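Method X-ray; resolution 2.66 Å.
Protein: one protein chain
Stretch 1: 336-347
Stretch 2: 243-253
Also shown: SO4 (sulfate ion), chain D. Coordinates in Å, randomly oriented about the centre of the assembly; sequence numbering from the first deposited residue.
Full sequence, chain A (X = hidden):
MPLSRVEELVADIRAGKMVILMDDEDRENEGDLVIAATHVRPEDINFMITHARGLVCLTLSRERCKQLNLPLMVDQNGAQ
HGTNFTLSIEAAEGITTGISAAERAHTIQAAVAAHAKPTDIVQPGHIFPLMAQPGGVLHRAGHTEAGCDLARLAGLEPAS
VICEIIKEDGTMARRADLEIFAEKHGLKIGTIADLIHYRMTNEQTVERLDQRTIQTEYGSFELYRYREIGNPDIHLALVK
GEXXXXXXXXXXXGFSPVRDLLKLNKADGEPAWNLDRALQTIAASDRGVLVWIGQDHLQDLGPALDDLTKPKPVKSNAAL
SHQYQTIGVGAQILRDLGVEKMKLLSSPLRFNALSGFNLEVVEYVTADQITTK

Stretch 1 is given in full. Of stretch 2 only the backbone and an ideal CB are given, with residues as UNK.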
# COMPACT_ATOMS: atom_id res chain seq x y z
N ASP A 336 -6.64 14.40 26.00
CA ASP A 336 -6.88 15.66 25.31
C ASP A 336 -8.35 16.03 25.32
O ASP A 336 -8.70 17.21 25.40
CB ASP A 336 -6.36 15.57 23.87
CG ASP A 336 -6.68 16.81 23.06
OD1 ASP A 336 -5.96 17.82 23.22
OD2 ASP A 336 -7.62 16.77 22.24
N LEU A 337 -9.23 15.03 25.29
CA LEU A 337 -10.66 15.27 25.42
C LEU A 337 -11.09 15.52 26.86
O LEU A 337 -12.24 15.92 27.09
CB LEU A 337 -11.44 14.08 24.86
CG LEU A 337 -11.25 13.83 23.36
CD1 LEU A 337 -11.78 12.45 22.96
CD2 LEU A 337 -11.94 14.92 22.54
N GLY A 338 -10.19 15.36 27.83
CA GLY A 338 -10.53 15.61 29.22
C GLY A 338 -11.14 14.43 29.93
O GLY A 338 -11.91 14.63 30.88
N VAL A 339 -10.85 13.21 29.49
CA VAL A 339 -11.35 12.01 30.15
C VAL A 339 -10.49 11.70 31.37
O VAL A 339 -9.26 11.82 31.33
CB VAL A 339 -11.37 10.83 29.16
CG1 VAL A 339 -11.92 9.58 29.84
CG2 VAL A 339 -12.20 11.19 27.94
N GLU A 340 -11.15 11.36 32.48
CA GLU A 340 -10.46 11.05 33.73
C GLU A 340 -10.94 9.77 34.39
O GLU A 340 -10.18 9.17 35.15
CB GLU A 340 -10.62 12.21 34.73
CG GLU A 340 -9.65 12.16 35.90
CD GLU A 340 -9.90 13.26 36.92
OE1 GLU A 340 -9.49 13.09 38.09
OE2 GLU A 340 -10.52 14.28 36.56
N LYS A 341 -12.16 9.31 34.10
CA LYS A 341 -12.68 8.06 34.65
C LYS A 341 -13.58 7.43 33.60
O LYS A 341 -14.48 8.09 33.07
CB LYS A 341 -13.46 8.31 35.94
CG LYS A 341 -12.60 8.75 37.12
CD LYS A 341 -13.46 9.00 38.36
CE LYS A 341 -12.66 9.67 39.47
NZ LYS A 341 -13.50 10.01 40.65
N MET A 342 -13.34 6.15 33.30
CA MET A 342 -13.82 5.54 32.08
C MET A 342 -14.73 4.37 32.40
O MET A 342 -14.48 3.61 33.34
CB MET A 342 -12.67 5.03 31.19
CG MET A 342 -12.04 6.10 30.31
SD MET A 342 -10.88 5.42 29.11
CE MET A 342 -9.57 4.80 30.16
N LYS A 343 -15.65 4.10 31.48
CA LYS A 343 -16.37 2.84 31.41
C LYS A 343 -16.03 2.18 30.07
O LYS A 343 -16.54 2.59 29.02
CB LYS A 343 -17.87 3.07 31.57
CG LYS A 343 -18.77 2.00 30.98
CD LYS A 343 -20.21 2.24 31.39
CE LYS A 343 -21.19 1.66 30.38
NZ LYS A 343 -22.60 1.96 30.76
N LEU A 344 -15.10 1.24 30.10
CA LEU A 344 -14.54 0.68 28.87
C LEU A 344 -15.49 -0.37 28.30
O LEU A 344 -15.89 -1.31 28.99
CB LEU A 344 -13.17 0.06 29.12
CG LEU A 344 -11.99 0.99 29.41
CD1 LEU A 344 -10.70 0.18 29.47
CD2 LEU A 344 -11.88 2.08 28.36
N LEU A 345 -15.71 -0.30 26.99
CA LEU A 345 -16.43 -1.32 26.26
C LEU A 345 -15.50 -2.38 25.67
O LEU A 345 -15.90 -3.10 24.74
CB LEU A 345 -17.27 -0.69 25.14
CG LEU A 345 -18.14 0.49 25.58
CD1 LEU A 345 -19.10 0.89 24.47
CD2 LEU A 345 -18.90 0.16 26.85
N SER A 346 -14.29 -2.51 26.20
CA SER A 346 -13.33 -3.50 25.73
C SER A 346 -13.31 -4.70 26.67
O SER A 346 -13.68 -4.61 27.84
CB SER A 346 -11.93 -2.89 25.63
OG SER A 346 -11.90 -1.84 24.68
N SER A 347 -12.87 -5.83 26.13
CA SER A 347 -12.40 -6.92 26.98
C SER A 347 -11.11 -6.51 27.69
O SER A 347 -10.41 -5.60 27.25
CB SER A 347 -12.17 -8.17 26.14
OG SER A 347 -11.13 -7.97 25.20
N UNK A 243 -17.04 14.92 27.96
CA UNK A 243 -16.34 13.95 28.83
C UNK A 243 -15.72 14.58 30.06
O UNK A 243 -15.27 13.85 30.96
CB UNK A 243 -15.24 13.23 28.04
N UNK A 244 -15.56 15.90 30.08
CA UNK A 244 -14.99 16.57 31.24
C UNK A 244 -15.97 16.70 32.40
O UNK A 244 -15.53 17.00 33.52
CB UNK A 244 -14.49 17.96 30.84
N UNK A 245 -17.23 16.34 32.20
CA UNK A 245 -18.26 16.48 33.22
C UNK A 245 -18.48 15.19 34.01
O UNK A 245 -19.53 15.04 34.65
CB UNK A 245 -19.57 16.92 32.57
N UNK A 246 -17.58 14.21 33.89
CA UNK A 246 -17.66 12.99 34.67
C UNK A 246 -17.23 11.77 33.89
O UNK A 246 -16.25 11.83 33.14
CB UNK A 246 -19.09 12.79 35.19
N UNK A 247 -17.88 10.62 34.12
CA UNK A 247 -17.41 9.37 33.54
C UNK A 247 -17.75 9.34 32.06
O UNK A 247 -18.82 9.80 31.64
CB UNK A 247 -18.02 8.17 34.26
N UNK A 248 -16.85 8.78 31.26
CA UNK A 248 -17.03 8.66 29.82
C UNK A 248 -17.02 7.19 29.43
O UNK A 248 -16.17 6.43 29.91
CB UNK A 248 -15.94 9.43 29.07
N UNK A 249 -18.02 6.78 28.66
CA UNK A 249 -18.06 5.44 28.09
C UNK A 249 -17.20 5.40 26.83
O UNK A 249 -17.39 6.21 25.92
CB UNK A 249 -19.50 5.02 27.78
N UNK A 250 -16.21 4.51 26.81
CA UNK A 250 -15.07 4.63 25.91
C UNK A 250 -14.90 3.32 25.15
O UNK A 250 -15.07 2.24 25.71
CB UNK A 250 -13.80 4.98 26.68
N UNK A 251 -14.53 3.43 23.88
CA UNK A 251 -13.96 2.32 23.13
C UNK A 251 -12.83 2.84 22.26
O UNK A 251 -13.06 3.67 21.38
CB UNK A 251 -15.02 1.62 22.28
N UNK A 252 -11.63 2.31 22.47
CA UNK A 252 -10.57 2.39 21.47
C UNK A 252 -10.75 1.26 20.47
O UNK A 252 -10.89 0.09 20.84
CB UNK A 252 -9.19 2.32 22.12
N UNK A 253 -10.69 1.60 19.18
CA UNK A 253 -11.24 0.77 18.12
C UNK A 253 -10.22 0.62 17.00
O UNK A 253 -9.83 1.61 16.38
CB UNK A 253 -12.54 1.36 17.59
S SO4 D . -12.80 -6.50 22.39
O1 SO4 D . -11.76 -5.49 22.20
O2 SO4 D . -13.76 -6.03 23.38
O3 SO4 D . -13.48 -6.73 21.12
O4 SO4 D . -12.18 -7.74 22.85

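The two stretches pair as parallel strands: 248, 249 and 250 lie opposite Met 342, Lys 343 and Leu 344, so successive side chains there alternate between the two faces of the sheet.

At position 243, CA-to-CB points toward stretch 1, and the ideal CB lies 3.7 Å from Val 339 CG2. A phi of -55° permits proline, and a compact apolar group such as alanine, valine or proline would suit. The residue is Pro 243; its CB lies 3.8 Å from Val 339 CG2, and its CG packs 4.2 Å from Leu 337 CB.

Position 244 points sideways, past Gly 338. Many side chains could leave here, polar or long ones included, because stretch 1 offers mainly backbone carbonyls. Lys 244 runs beside the glycine, with its CE 3.5 Å from Leu 337 O. Its CG would be only 2.5 Å from an ideal CB on Gly 338, so the missing side chain there leaves room for the lysine.

Position 245 points away and meets nothing of stretch 1, leaving the choice wide; it is Glu 245. At 246, phi 143° and psi -144° would jam a CB against the preceding carbonyl O, and Gly 246 meets this demand.

Position 247 points sideways, its ideal CB 3.7 Å from Lys 341 O. A beta-branched or flexible aliphatic chain could lie along the lysine's base. Val 247 does so, with CG1 4.2 Å from Lys 341 CB.

Position 248 shares a face with Met 342; its ideal CB is 4.1 Å from Val 339 CG1. Valine, isoleucine or threonine would fit this strand site. It is Thr 248, whose OG1 lies 4.1 Å from Val 339 CG2. Its backbone N donates to Lys 341 O (3.1 Å), and its O accepts from Lys 343 N (2.9 Å).

On the opposite face, 249 lies between the aliphatic part of Lys 343 and the methyls of Leu 345, where a beta-branched residue, polar or apolar, is favoured. Thr 249 places CG2 3.5 Å from Leu 345 CD2 and OG1 3.9 Å from Lys 343 CD.

The ideal CB at 250 sits 3.8 Å from Met 342 SD, an apolar setting for valine or isoleucine. Val 250 brings CG2 to 3.5 Å from Met 342 CG. Its N donates to Lys 343 O and its O accepts from Leu 345 N, both at 2.9 Å.

Position 251 points sideways, near Leu 345 CB, with the sulfate beyond: a long basic chain would suit. Arg 251 packs CD 4.1 Å from Leu 345 CB, and its NH1 and NH2 both donate to sulfate O1 (3.2 and 3.1 Å).

At 252 and 253 CA-to-CB points sideways, and nothing of stretch 1 lies within 5.5 Å of either ideal CB, so the choice stays open, beta-branched or aromatic residues suiting a strand. They are Val 252 and His 253, whose ND1 accepts a weak hydrogen bond from Arg 251 NE at 3.4 Å.

Stretch 2 243-253: PKEGVTTVRVH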
# COMPACT_ATOMS: atom_id res chain seq x y z
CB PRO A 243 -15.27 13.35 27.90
CG PRO A 243 -15.19 14.26 26.71
CD PRO A 243 -16.55 14.87 26.57
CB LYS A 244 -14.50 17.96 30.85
CG LYS A 244 -13.71 18.02 29.55
CD LYS A 244 -12.87 19.28 29.47
CE LYS A 244 -11.85 19.21 28.34
NZ LYS A 244 -10.87 20.33 28.41
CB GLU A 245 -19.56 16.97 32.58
CG GLU A 245 -19.44 18.41 32.08
CD GLU A 245 -20.72 18.95 31.50
OE1 GLU A 245 -21.70 18.18 31.40
OE2 GLU A 245 -20.72 20.11 31.04
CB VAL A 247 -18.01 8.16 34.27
CG1 VAL A 247 -17.61 8.16 35.74
CG2 VAL A 247 -19.53 8.12 34.11
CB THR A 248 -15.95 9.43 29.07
OG1 THR A 248 -15.90 10.78 29.55
CG2 THR A 248 -16.23 9.44 27.58
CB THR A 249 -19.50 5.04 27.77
OG1 THR A 249 -20.32 5.23 28.93
CG2 THR A 249 -19.56 3.58 27.34
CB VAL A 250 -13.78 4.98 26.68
CG1 VAL A 250 -12.58 4.97 25.74
CG2 VAL A 250 -13.92 6.33 27.35
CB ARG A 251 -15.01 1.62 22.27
CG ARG A 251 -14.45 0.52 21.40
CD ARG A 251 -15.28 -0.75 21.50
NE ARG A 251 -14.73 -1.83 20.68
CZ ARG A 251 -13.95 -2.81 21.14
NH1 ARG A 251 -13.70 -2.92 22.44
NH2 ARG A 251 -13.48 -3.73 20.30
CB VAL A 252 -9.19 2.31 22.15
CG1 VAL A 252 -8.10 2.09 21.11
CG2 VAL A 252 -8.93 3.58 22.94
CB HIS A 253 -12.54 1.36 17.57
CG HIS A 253 -13.44 0.35 16.93
ND1 HIS A 253 -13.87 -0.78 17.61
CD2 HIS A 253 -13.77 0.16 15.64
CE1 HIS A 253 -14.49 -1.58 16.77
NE2 HIS A 253 -14.50 -1.00 15.58
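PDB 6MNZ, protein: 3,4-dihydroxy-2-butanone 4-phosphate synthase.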